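Local atomic coordinates of chitinase (Paenibacillus sp. FPU-7, PDB entry 5GZT), a protein that probably catalyses random internal hydrolysis of the beta-1,4 linkages between N-acetylglucosamine units in chitin and chitodextrins. Residues V537-E542 / A556-T561; K544-S549 / A587-N592; I562-L567 / S626-S631; I572-Y577 / A708-N713. All coordinates share one frame; numbering follows the deposited sequence.

Contacts 1, 2 and 3 lie within the first family 18 region and all reach one antiparallel sheet, while contact 4 joins that region to the immunoglobulin-like domain. Contact 1 is a surface contact between strand 534-538 and the loop leading into strand 561-563, rich in water bridges. Contact 2, partly buried, is aromatic: a turn lies over one ring's face and meets another's edge and hydroxyl. Contact 3, partly buried, sets the first turn of helix 564-570 against the loop after strand 619-623, through backbone oxygens and a glutamine side chain. Contact 4 relies on an asparagine amide and waters between two loops. Contacts 1 and 2 touch through Val541 and Phe591, contacts 3 and 4 through Leu567 and Ile572.

Contact 1: V537-E542 / A556-T561; sequences VWQNVE and AGSPGT
Gln539 turns its CG anti to its own carbonyl carbon (chi1 -70°), and the extended chain beyond CG carries CD toward Ser558, while Ser558 holds OG anti to its backbone N (chi1 174°), facing Val537. The carboxamide spans two residues: Gln539 OE1 lies 3.5 Å from Ser558 CA, and Gln539 NE2 is 3.6 Å from Pro559 CD, so the contact of the nitrogen with the proline is one of packing. A water takes up the oxygen, donating to Gln539 OE1 and accepting a weak bond from Gly557 N. At the other end of the contact, Val537 N donates to Gly560 O at 2.9 Å, from a position 41° out of the carbonyl plane. Val537 CG1 adds a looser apolar contact, 4.3 Å from Pro559 CG. Ser558 OG accepts from Gly560 N at 3.0 Å, which closes an ST turn, and also donates to a water that bonds Val537 O. A second water donates to both Val537 O and Gly560 O. The ST turn lies in the loop that leads into strand 561-563, the edge strand beside 534-538. At the backbone angles of Gly560, a CB would be jammed against the preceding carbonyl oxygen. An alanine in place of Gln539 would probably leave the Gly557 water without its amide acceptor and open a gap beside Pro559. The chemistry is one direct backbone bond, with three waters bridging backbone groups, a serine hydroxyl and a glutamine amide, consistent with a place at the surface.

Contact 2: K544-S549 / A587-N592; sequences KGTGLS and APYLFN
A type II' beta turn from Lys544 to Gly547 lies against two aromatic residues of strand 587-591, in a small antiparallel sheet inserted between barrel strands 527-532 and 619-623, consistent with the alpha+beta insertion domain found in many family 18 chitinases. Gly547 lies over Phe591: its CA stands 3.6 Å from the centroid of the Phe591 ring and 7° off the ring normal, a CH-pi contact over the face. A side chain is excluded there, since a CB on Gly547 would clash with Phe591 CG. Phe591 has CG anti to its backbone N (chi1 -172°), and the ring lies with one face on Gly547 CA. Thr546 O, 3.4 Å from Phe591 CB, sits at the same time in the plane of the Tyr589 ring, at its edge, 3.3 Å from Tyr589 CE2. The tyrosine hydroxyl ends at Thr546, where Tyr589 OH and Thr546 OG1 share a hydrogen bond of 2.9 Å whose donor could be either. The Leu548 and Tyr589 side chains cross at about a right angle, with Leu548 CB 3.7 Å from Tyr589 CZ. Within the turn, Gly547 N bonds Lys544 O at 3.0 Å. In the sheet, strand 587-591 runs between strands 578-582 and 596-598, and the Tyr589 ring also meets Tyr580 from the former and Phe596 from the latter.

Contact 3: I562-L567 / S626-S631; sequences IVYSEL and SQDSDS. With FMT (formic acid), chain M.
Tyr564 and Ser565 meet the loop 627-629 with different side-chain settings. Tyr564 has CG anti to its backbone N (chi1 -172°); its side chain lies beside that of Asp628, pointing the same way, with the ring and carboxylate planes 57° apart. Ser629 N lies at the ring edge, in its plane, 3.8 Å from Tyr564 CD2. That N-H donates instead to Asp628 OD1 at 2.7 Å, on the anti side of the carboxylate but tilted out of its plane; Asp628 OD1 also accepts from Leu634 N, and the phenol bonds Glu633. Nearer the backbone, Tyr564 CB touches Gln627 O at 3.3 Å. This oxygen also accepts from Ser565 N at 2.8 Å. The bonded N-H belongs to the first turn of helix 564-570, where Val563 is the N-cap residue and Val563 O accepts from Leu567 N. The opposing loop follows strand 619-623 of the TIM-barrel region and leads to helix 633-642. Ser565 OG sits between its own N and carbonyl carbon (chi1 55°), and a water links it to Ser626 O; Ser565 CB rests 3.3 Å from Asp628 O. Gln627 crosses Val563 at about a right angle; its chain is extended, and Gln627 NE2 lies 3.8 Å from Val563 CG1, while its OE1 accepts from Glu624 N. Further along the loop, Asp630 N donates to O1 of a formic acid, probably from the crystallisation liquor, at 3.0 Å.

Contact 4: I572-Y577 / A708-N713; sequences INKNGY and AADHRN
Asn573 carries its contact to His711 from CB to amide. Asn573 CB lies 3.4 Å from His711 O, and CG, anti to the backbone N (chi1 -166°), is 3.6 Å from that oxygen. At the tip, Asn573 ND2 donates to His711 O at 2.9 Å; the bond is nearly straight at 166°, and the acceptor lies within 3° of the amide plane. Asn573 ND2 also passes 3.2 Å from Ala708 O, but the angle is too poor for a bond. The oxygen reached belongs to the loop between strands 703-707 and 714-723 of the immunoglobulin-like domain, where Ala708 to His711 form a type II beta turn, so the amide ties that domain to the loop before strand 578-582. An alanine at Asn573 would probably leave His711 O without this donor, while the CB contact stays. Asn573 OD1 lies 2.9 Å from a water oxygen; this water donates to Asn573 O and accepts from Asp710 N, supplementing a weak direct bond between those two backbone atoms. Lys574 CE packs 3.2 Å from Asp710 O, while its ammonium bonds Val568 O and Asn569 O. Ile572 CG2 meets Arg712 CB at 3.5 Å, and the guanidinium of that arginine forms a salt bridge with Glu633.

Contact 1: V537-E542 / A556-T561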
loop_
_atom_site.group_PDB
_atom_site.type_symbol
_atom_site.label_atom_id
_atom_site.label_comp_id
_atom_site.label_asym_id
_atom_site.label_seq_id
_atom_site.Cartn_x
_atom_site.Cartn_y
_atom_site.Cartn_z
ATOM N N VAL B 537 -3.338 23.335 9.241
ATOM C CA VAL B 537 -4.205 24.334 9.773
ATOM C C VAL B 537 -3.518 25.682 9.714
ATOM O O VAL B 537 -2.295 25.742 9.979
ATOM C CB VAL B 537 -4.542 23.998 11.254
ATOM C CG1 VAL B 537 -5.482 24.982 11.840
ATOM C CG2 VAL B 537 -5.221 22.637 11.371
ATOM N N TRP B 538 -4.275 26.736 9.373
ATOM C CA TRP B 538 -3.863 28.114 9.550
ATOM C C TRP B 538 -4.892 28.834 10.399
ATOM O O TRP B 538 -6.101 28.698 10.152
ATOM C CB TRP B 538 -3.809 28.873 8.247
ATOM C CG TRP B 538 -2.713 28.607 7.298
ATOM C CD1 TRP B 538 -1.722 29.519 6.900
ATOM C CD2 TRP B 538 -2.555 27.470 6.442
ATOM N NE1 TRP B 538 -0.973 28.973 5.908
ATOM C CE2 TRP B 538 -1.473 27.739 5.584
ATOM C CE3 TRP B 538 -3.290 26.285 6.251
ATOM C CZ2 TRP B 538 -1.056 26.832 4.586
ATOM C CZ3 TRP B 538 -2.866 25.366 5.306
ATOM C CH2 TRP B 538 -1.769 25.666 4.455
ATOM N N GLN B 539 -4.427 29.584 11.417
ATOM C CA GLN B 539 -5.296 30.459 12.213
ATOM C C GLN B 539 -5.152 31.885 11.796
ATOM O O GLN B 539 -4.243 32.241 11.020
ATOM C CB GLN B 539 -4.968 30.274 13.716
ATOM C CG GLN B 539 -5.412 28.918 14.224
ATOM C CD GLN B 539 -5.254 28.746 15.726
ATOM O OE1 GLN B 539 -4.416 29.406 16.376
ATOM N NE2 GLN B 539 -6.004 27.799 16.269
ATOM N N ASN B 540 -6.078 32.708 12.250
ATOM C CA ASN B 540 -6.108 34.124 11.901
ATOM C C ASN B 540 -5.981 34.395 10.415
ATOM O O ASN B 540 -5.231 35.306 9.993
ATOM C CB ASN B 540 -4.987 34.905 12.690
ATOM C CG ASN B 540 -5.195 34.792 14.198
ATOM O OD1 ASN B 540 -6.261 35.055 14.685
ATOM N ND2 ASN B 540 -4.269 34.214 14.872
ATOM N N VAL B 541 -6.858 33.754 9.650
ATOM C CA VAL B 541 -6.916 33.917 8.192
ATOM C C VAL B 541 -7.924 34.987 7.921
ATOM O O VAL B 541 -8.966 35.021 8.559
ATOM C CB VAL B 541 -7.330 32.566 7.548
ATOM C CG1 VAL B 541 -7.544 32.650 6.044
ATOM C CG2 VAL B 541 -6.305 31.509 7.909
ATOM N N GLU B 542 -7.645 35.891 6.978
ATOM C CA GLU B 542 -8.586 36.929 6.682
ATOM C C GLU B 542 -9.884 36.276 6.174
ATOM O O GLU B 542 -9.878 35.309 5.415
ATOM C CB GLU B 542 -8.062 37.884 5.565
ATOM C CG GLU B 542 -6.851 38.706 6.067
ATOM C CD GLU B 542 -6.159 39.567 5.015
ATOM O OE1 GLU B 542 -6.449 39.553 3.754
ATOM O OE2 GLU B 542 -5.271 40.237 5.529
ATOM N N ALA B 556 0.654 31.490 16.495
ATOM C CA ALA B 556 1.003 31.228 17.924
ATOM C C ALA B 556 0.196 30.184 18.617
ATOM O O ALA B 556 0.703 29.233 19.173
ATOM C CB ALA B 556 0.827 32.522 18.710
ATOM N N GLY B 557 -1.083 30.336 18.678
ATOM C CA GLY B 557 -1.839 29.214 19.287
ATOM C C GLY B 557 -2.009 27.910 18.469
ATOM O O GLY B 557 -2.710 27.006 18.901
ATOM N N SER B 558 -1.410 27.784 17.295
ATOM C CA SER B 558 -2.054 26.892 16.301
ATOM C C SER B 558 -1.802 25.473 16.652
ATOM O O SER B 558 -0.694 25.143 16.963
ATOM C CB SER B 558 -1.599 27.191 14.831
ATOM O OG SER B 558 -2.127 26.219 13.891
ATOM N N PRO B 559 -2.776 24.576 16.451
ATOM C CA PRO B 559 -2.383 23.163 16.605
ATOM C C PRO B 559 -1.443 22.672 15.546
ATOM O O PRO B 559 -0.809 21.585 15.683
ATOM C CB PRO B 559 -3.734 22.418 16.475
ATOM C CG PRO B 559 -4.646 23.345 15.695
ATOM C CD PRO B 559 -4.219 24.723 16.180
ATOM N N GLY B 560 -1.392 23.400 14.432
ATOM C CA GLY B 560 -0.589 22.935 13.264
ATOM C C GLY B 560 -1.280 21.919 12.350
ATOM O O GLY B 560 -1.400 22.161 11.097
ATOM N N THR B 561 -1.600 20.758 12.945
ATOM C CA THR B 561 -2.232 19.616 12.300
ATOM C C THR B 561 -3.400 19.155 13.165
ATOM O O THR B 561 -3.360 19.276 14.357
ATOM C CB THR B 561 -1.329 18.405 12.039
ATOM O OG1 THR B 561 -0.843 17.915 13.270
ATOM C CG2 THR B 561 -0.122 18.718 11.101
HETATM O O HOH W 1 -0.774 27.049 11.817
HETATM O O HOH W 2 0.114 24.258 9.377
HETATM O O HOH W 3 -2.665 31.379 16.138
#

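Contact 2: K544-S549 / A587-N592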
loop_
_atom_site.group_PDB
_atom_site.type_symbol
_atom_site.label_atom_id
_atom_site.label_comp_id
_atom_site.label_asym_id
_atom_site.label_seq_id
_atom_site.Cartn_x
_atom_site.Cartn_y
_atom_site.Cartn_z
ATOM N N LYS B 544 -12.280 36.328 3.986
ATOM C CA LYS B 544 -12.495 36.665 2.624
ATOM C C LYS B 544 -12.637 35.377 1.817
ATOM O O LYS B 544 -11.895 34.427 2.029
ATOM C CB LYS B 544 -11.261 37.430 2.049
ATOM C CG LYS B 544 -11.007 38.771 2.766
ATOM C CD LYS B 544 -9.739 39.455 2.287
ATOM C CE LYS B 544 -9.613 40.834 3.022
ATOM N NZ LYS B 544 -8.270 41.404 2.749
ATOM N N GLY B 545 -13.523 35.408 0.839
ATOM C CA GLY B 545 -13.642 34.345 -0.156
ATOM C C GLY B 545 -14.089 33.084 0.585
ATOM O O GLY B 545 -14.934 33.148 1.403
ATOM N N THR B 546 -13.347 32.009 0.393
ATOM C CA THR B 546 -13.535 30.770 1.073
ATOM C C THR B 546 -12.442 30.485 1.996
ATOM O O THR B 546 -12.286 29.347 2.466
ATOM C CB THR B 546 -13.491 29.653 0.045
ATOM O OG1 THR B 546 -12.267 29.747 -0.689
ATOM C CG2 THR B 546 -14.610 29.743 -0.966
ATOM N N GLY B 547 -11.573 31.484 2.231
ATOM C CA GLY B 547 -10.394 31.228 3.011
ATOM C C GLY B 547 -9.173 30.709 2.309
ATOM O O GLY B 547 -8.085 30.680 2.894
ATOM N N LEU B 548 -9.354 30.160 1.145
ATOM C CA LEU B 548 -8.317 29.590 0.368
ATOM C C LEU B 548 -7.483 30.688 -0.380
ATOM O O LEU B 548 -8.017 31.641 -0.965
ATOM C CB LEU B 548 -8.919 28.655 -0.667
ATOM C CG LEU B 548 -7.959 27.978 -1.631
ATOM C CD1 LEU B 548 -7.014 27.044 -0.890
ATOM C CD2 LEU B 548 -8.693 27.256 -2.755
ATOM N N SER B 549 -6.164 30.546 -0.376
ATOM C CA SER B 549 -5.294 31.613 -0.963
ATOM C C SER B 549 -5.553 32.961 -0.283
ATOM O O SER B 549 -5.769 33.937 -0.945
ATOM C CB SER B 549 -5.460 31.702 -2.479
ATOM O OG SER B 549 -5.202 30.409 -3.059
ATOM N N ALA B 587 -9.224 18.894 -4.052
ATOM C CA ALA B 587 -8.935 18.849 -2.649
ATOM C C ALA B 587 -10.009 19.572 -1.834
ATOM O O ALA B 587 -10.446 20.680 -2.189
ATOM C CB ALA B 587 -7.613 19.516 -2.340
ATOM N N PRO B 588 -10.322 19.033 -0.665
ATOM C CA PRO B 588 -11.294 19.689 0.192
ATOM C C PRO B 588 -10.584 20.543 1.243
ATOM O O PRO B 588 -9.404 20.281 1.559
ATOM C CB PRO B 588 -11.930 18.494 0.906
ATOM C CG PRO B 588 -10.673 17.593 1.159
ATOM C CD PRO B 588 -9.813 17.787 -0.083
ATOM N N TYR B 589 -11.314 21.525 1.785
ATOM C CA TYR B 589 -10.812 22.312 2.883
ATOM C C TYR B 589 -12.011 22.825 3.655
ATOM O O TYR B 589 -13.175 22.728 3.143
ATOM C CB TYR B 589 -9.958 23.467 2.369
ATOM C CG TYR B 589 -10.610 24.378 1.398
ATOM C CD1 TYR B 589 -10.711 24.057 0.091
ATOM C CD2 TYR B 589 -11.051 25.634 1.772
ATOM C CE1 TYR B 589 -11.308 24.920 -0.829
ATOM C CE2 TYR B 589 -11.589 26.511 0.837
ATOM C CZ TYR B 589 -11.671 26.158 -0.466
ATOM O OH TYR B 589 -12.178 26.997 -1.437
ATOM N N LEU B 590 -11.750 23.186 4.907
ATOM C CA LEU B 590 -12.765 23.827 5.752
ATOM C C LEU B 590 -12.425 25.260 6.056
ATOM O O LEU B 590 -11.210 25.613 6.185
ATOM C CB LEU B 590 -12.805 23.115 7.060
ATOM C CG LEU B 590 -12.933 21.581 6.954
ATOM C CD1 LEU B 590 -13.030 21.031 8.387
ATOM C CD2 LEU B 590 -14.196 21.212 6.188
ATOM N N PHE B 591 -13.450 26.078 6.308
ATOM C CA PHE B 591 -13.176 27.444 6.799
ATOM C C PHE B 591 -14.322 27.876 7.650
ATOM O O PHE B 591 -15.490 27.574 7.334
ATOM C CB PHE B 591 -13.009 28.398 5.601
ATOM C CG PHE B 591 -12.541 29.793 5.942
ATOM C CD1 PHE B 591 -11.379 29.966 6.642
ATOM C CD2 PHE B 591 -13.169 30.900 5.423
ATOM C CE1 PHE B 591 -10.895 31.282 6.962
ATOM C CE2 PHE B 591 -12.745 32.199 5.724
ATOM C CZ PHE B 591 -11.576 32.389 6.497
ATOM N N ASN B 592 -14.018 28.511 8.780
ATOM C CA ASN B 592 -15.029 29.068 9.646
ATOM C C ASN B 592 -15.026 30.593 9.735
ATOM O O ASN B 592 -15.695 31.158 10.597
ATOM C CB ASN B 592 -14.932 28.481 11.055
ATOM C CG ASN B 592 -13.777 29.044 11.845
ATOM O OD1 ASN B 592 -12.813 29.601 11.275
ATOM N ND2 ASN B 592 -13.833 28.872 13.153
#

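Contact 3: I562-L567 / S626-S631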
loop_
_atom_site.group_PDB
_atom_site.type_symbol
_atom_site.label_atom_id
_atom_site.label_comp_id
_atom_site.label_asym_id
_atom_site.label_seq_id
_atom_site.Cartn_x
_atom_site.Cartn_y
_atom_site.Cartn_z
ATOM N N ILE B 562 -4.466 18.694 12.522
ATOM C CA ILE B 562 -5.580 18.020 13.190
ATOM C C ILE B 562 -5.843 16.717 12.453
ATOM O O ILE B 562 -6.025 16.719 11.257
ATOM C CB ILE B 562 -6.838 18.915 13.155
ATOM C CG1 ILE B 562 -6.600 20.212 13.861
ATOM C CG2 ILE B 562 -8.014 18.202 13.829
ATOM C CD1 ILE B 562 -7.667 21.281 13.672
ATOM N N VAL B 563 -5.871 15.579 13.139
ATOM C CA VAL B 563 -5.958 14.280 12.524
ATOM C C VAL B 563 -7.386 14.089 11.969
ATOM O O VAL B 563 -8.362 14.749 12.419
ATOM C CB VAL B 563 -5.537 13.154 13.479
ATOM C CG1 VAL B 563 -4.139 13.443 14.105
ATOM C CG2 VAL B 563 -6.577 12.949 14.592
ATOM N N TYR B 564 -7.501 13.328 10.885
ATOM C CA TYR B 564 -8.805 13.189 10.193
ATOM C C TYR B 564 -9.950 12.735 11.141
ATOM O O TYR B 564 -11.050 13.183 10.997
ATOM C CB TYR B 564 -8.674 12.166 9.093
ATOM C CG TYR B 564 -9.862 12.028 8.162
ATOM C CD1 TYR B 564 -10.261 13.086 7.326
ATOM C CD2 TYR B 564 -10.651 10.872 8.181
ATOM C CE1 TYR B 564 -11.374 12.948 6.491
ATOM C CE2 TYR B 564 -11.725 10.720 7.327
ATOM C CZ TYR B 564 -12.100 11.741 6.460
ATOM O OH TYR B 564 -13.166 11.605 5.595
ATOM N N SER B 565 -9.713 11.767 12.019
ATOM C CA SER B 565 -10.773 11.311 12.941
ATOM C C SER B 565 -11.360 12.449 13.758
ATOM O O SER B 565 -12.567 12.502 13.959
ATOM C CB SER B 565 -10.249 10.238 13.881
ATOM O OG SER B 565 -9.088 10.683 14.581
ATOM N N GLU B 566 -10.525 13.389 14.182
ATOM C CA GLU B 566 -10.992 14.522 14.936
ATOM C C GLU B 566 -11.782 15.476 14.033
ATOM O O GLU B 566 -12.783 16.055 14.455
ATOM C CB GLU B 566 -9.810 15.238 15.578
ATOM C CG GLU B 566 -10.087 16.588 16.198
ATOM C CD GLU B 566 -11.026 16.532 17.404
ATOM O OE1 GLU B 566 -11.117 15.505 18.133
ATOM O OE2 GLU B 566 -11.766 17.538 17.621
ATOM N N LEU B 567 -11.354 15.617 12.776
ATOM C CA LEU B 567 -12.118 16.416 11.834
ATOM C C LEU B 567 -13.506 15.831 11.612
ATOM O O LEU B 567 -14.481 16.537 11.594
ATOM C CB LEU B 567 -11.387 16.598 10.473
ATOM C CG LEU B 567 -10.033 17.341 10.452
ATOM C CD1 LEU B 567 -9.448 17.262 9.030
ATOM C CD2 LEU B 567 -10.165 18.765 10.917
ATOM N N SER B 626 -3.737 5.112 11.700
ATOM C CA SER B 626 -4.542 5.317 12.932
ATOM C C SER B 626 -5.343 6.617 12.984
ATOM O O SER B 626 -6.163 6.831 13.901
ATOM C CB SER B 626 -3.642 5.224 14.178
ATOM O OG SER B 626 -2.826 6.388 14.431
ATOM N N GLN B 627 -5.090 7.533 12.039
ATOM C CA GLN B 627 -5.786 8.833 12.004
ATOM C C GLN B 627 -7.092 8.812 11.265
ATOM O O GLN B 627 -7.792 9.817 11.240
ATOM C CB GLN B 627 -4.833 9.838 11.332
ATOM C CG GLN B 627 -3.545 10.091 12.075
ATOM C CD GLN B 627 -2.513 10.871 11.246
ATOM O OE1 GLN B 627 -2.448 10.819 9.982
ATOM N NE2 GLN B 627 -1.690 11.565 11.932
ATOM N N ASP B 628 -7.441 7.667 10.689
ATOM C CA ASP B 628 -8.645 7.533 9.875
ATOM C C ASP B 628 -9.941 7.568 10.751
ATOM O O ASP B 628 -9.898 7.556 11.953
ATOM C CB ASP B 628 -8.532 6.223 9.142
ATOM C CG ASP B 628 -9.304 6.133 7.902
ATOM O OD1 ASP B 628 -10.200 6.984 7.586
ATOM O OD2 ASP B 628 -8.991 5.128 7.222
ATOM N N SER B 629 -11.075 7.641 10.089
ATOM C CA SER B 629 -12.412 7.580 10.716
ATOM C C SER B 629 -12.638 6.216 11.347
ATOM O O SER B 629 -11.821 5.247 11.158
ATOM C CB SER B 629 -13.517 7.869 9.766
ATOM O OG SER B 629 -13.809 6.805 8.895
ATOM N N ASP B 630 -13.716 6.153 12.131
ATOM C CA ASP B 630 -14.081 4.920 12.862
ATOM C C ASP B 630 -14.226 3.770 11.923
ATOM O O ASP B 630 -13.676 2.724 12.167
ATOM C CB ASP B 630 -15.399 5.111 13.660
ATOM C CG ASP B 630 -15.208 5.909 14.931
ATOM O OD1 ASP B 630 -14.030 6.114 15.388
ATOM O OD2 ASP B 630 -16.267 6.387 15.432
ATOM N N SER B 631 -14.891 3.996 10.808
ATOM C CA SER B 631 -15.111 2.969 9.797
ATOM C C SER B 631 -13.912 2.733 8.880
ATOM O O SER B 631 -14.037 1.944 7.971
ATOM C CB SER B 631 -16.341 3.363 8.928
ATOM O OG SER B 631 -15.981 4.415 8.003
HETATM C C FMT M . -16.699 8.537 12.745
HETATM O O1 FMT M . -15.479 8.507 12.707
HETATM O O2 FMT M . -17.324 7.818 11.850
HETATM O O HOH W 4 -7.145 8.841 15.261
#

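Contact 4: I572-Y577 / A708-N713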
loop_
_atom_site.group_PDB
_atom_site.type_symbol
_atom_site.label_atom_id
_atom_site.label_comp_id
_atom_site.label_asym_id
_atom_site.label_seq_id
_atom_site.Cartn_x
_atom_site.Cartn_y
_atom_site.Cartn_z
ATOM N N ILE B 572 -15.854 18.712 10.305
ATOM C CA ILE B 572 -16.306 18.748 8.875
ATOM C C ILE B 572 -17.842 18.955 8.865
ATOM O O ILE B 572 -18.612 18.082 9.294
ATOM C CB ILE B 572 -15.956 17.483 8.081
ATOM C CG1 ILE B 572 -14.475 17.217 8.052
ATOM C CG2 ILE B 572 -16.481 17.634 6.630
ATOM C CD1 ILE B 572 -14.065 15.800 7.581
ATOM N N ASN B 573 -18.239 20.134 8.437
ATOM C CA ASN B 573 -19.603 20.605 8.444
ATOM C C ASN B 573 -20.171 20.638 9.868
ATOM O O ASN B 573 -21.366 20.427 10.053
ATOM C CB ASN B 573 -20.482 19.812 7.447
ATOM C CG ASN B 573 -21.812 20.479 7.162
ATOM O OD1 ASN B 573 -21.922 21.702 7.129
ATOM N ND2 ASN B 573 -22.870 19.663 6.953
ATOM N N LYS B 574 -19.310 20.895 10.851
ATOM C CA LYS B 574 -19.694 20.994 12.282
ATOM C C LYS B 574 -19.077 22.255 12.909
ATOM O O LYS B 574 -18.039 22.774 12.443
ATOM C CB LYS B 574 -19.193 19.791 13.079
ATOM C CG LYS B 574 -19.864 18.505 12.656
ATOM C CD LYS B 574 -19.253 17.293 13.245
ATOM C CE LYS B 574 -20.109 16.108 12.899
ATOM N NZ LYS B 574 -19.559 14.871 13.415
ATOM N N ASN B 575 -19.720 22.766 13.950
ATOM C CA ASN B 575 -19.177 23.822 14.763
ATOM C C ASN B 575 -18.764 25.066 13.988
ATOM O O ASN B 575 -17.665 25.640 14.255
ATOM C CB ASN B 575 -17.971 23.269 15.619
ATOM C CG ASN B 575 -17.543 24.251 16.723
ATOM O OD1 ASN B 575 -18.399 24.978 17.214
ATOM N ND2 ASN B 575 -16.225 24.337 17.043
ATOM N N GLY B 576 -19.590 25.445 13.010
ATOM C CA GLY B 576 -19.386 26.644 12.164
ATOM C C GLY B 576 -18.335 26.474 11.047
ATOM O O GLY B 576 -18.025 27.421 10.354
ATOM N N TYR B 577 -17.802 25.273 10.843
ATOM C CA TYR B 577 -16.815 25.061 9.790
ATOM C C TYR B 577 -17.567 24.604 8.502
ATOM O O TYR B 577 -18.294 23.554 8.534
ATOM C CB TYR B 577 -15.761 24.023 10.208
ATOM C CG TYR B 577 -14.702 24.528 11.138
ATOM C CD1 TYR B 577 -14.920 24.590 12.487
ATOM C CD2 TYR B 577 -13.513 25.022 10.650
ATOM C CE1 TYR B 577 -13.946 25.125 13.367
ATOM C CE2 TYR B 577 -12.544 25.557 11.502
ATOM C CZ TYR B 577 -12.749 25.602 12.854
ATOM O OH TYR B 577 -11.731 26.152 13.672
ATOM N N ALA B 708 -27.228 17.265 4.803
ATOM C CA ALA B 708 -27.580 17.278 6.247
ATOM C C ALA B 708 -26.603 18.087 7.096
ATOM O O ALA B 708 -25.442 17.839 7.039
ATOM C CB ALA B 708 -27.564 15.849 6.744
ATOM N N ALA B 709 -27.082 19.023 7.881
ATOM C CA ALA B 709 -26.267 19.711 8.875
ATOM C C ALA B 709 -25.608 18.738 9.825
ATOM O O ALA B 709 -26.178 17.706 10.177
ATOM C CB ALA B 709 -27.188 20.718 9.673
ATOM N N ASP B 710 -24.410 19.066 10.290
ATOM C CA ASP B 710 -23.661 18.250 11.234
ATOM C C ASP B 710 -23.279 16.869 10.747
ATOM O O ASP B 710 -22.992 15.993 11.551
ATOM C CB ASP B 710 -24.356 18.152 12.590
ATOM C CG ASP B 710 -24.403 19.493 13.271
ATOM O OD1 ASP B 710 -23.461 20.309 13.132
ATOM O OD2 ASP B 710 -25.378 19.769 13.938
ATOM N N HIS B 711 -23.296 16.670 9.446
ATOM C CA HIS B 711 -22.735 15.490 8.828
ATOM C C HIS B 711 -21.789 15.928 7.703
ATOM O O HIS B 711 -22.060 16.885 6.971
ATOM C CB HIS B 711 -23.847 14.639 8.241
ATOM C CG HIS B 711 -24.637 13.934 9.267
ATOM N ND1 HIS B 711 -25.757 14.464 9.866
ATOM C CD2 HIS B 711 -24.419 12.757 9.853
ATOM C CE1 HIS B 711 -26.198 13.649 10.799
ATOM N NE2 HIS B 711 -25.439 12.566 10.754
ATOM N N ARG B 712 -20.756 15.134 7.499
ATOM C CA ARG B 712 -19.794 15.448 6.477
ATOM C C ARG B 712 -20.273 15.093 5.083
ATOM O O ARG B 712 -19.812 15.711 4.089
ATOM C CB ARG B 712 -18.464 14.720 6.726
ATOM C CG ARG B 712 -18.497 13.195 6.710
ATOM C CD ARG B 712 -17.281 12.633 7.431
ATOM N NE ARG B 712 -17.131 11.210 7.316
ATOM C CZ ARG B 712 -17.925 10.317 7.994
ATOM N NH1 ARG B 712 -18.870 10.729 8.781
ATOM N NH2 ARG B 712 -17.775 9.002 7.899
ATOM N N ASN B 713 -21.144 14.095 4.971
ATOM C CA ASN B 713 -21.458 13.540 3.616
ATOM C C ASN B 713 -22.788 12.790 3.610
ATOM O O ASN B 713 -22.814 11.589 3.371
ATOM C CB ASN B 713 -20.300 12.640 3.287
ATOM C CG ASN B 713 -20.343 12.067 1.910
ATOM O OD1 ASN B 713 -20.988 12.585 1.060
ATOM N ND2 ASN B 713 -19.651 10.913 1.698
HETATM O O HOH W 5 -23.757 21.861 9.402
HETATM O O HOH W 6 -22.111 21.600 15.025
#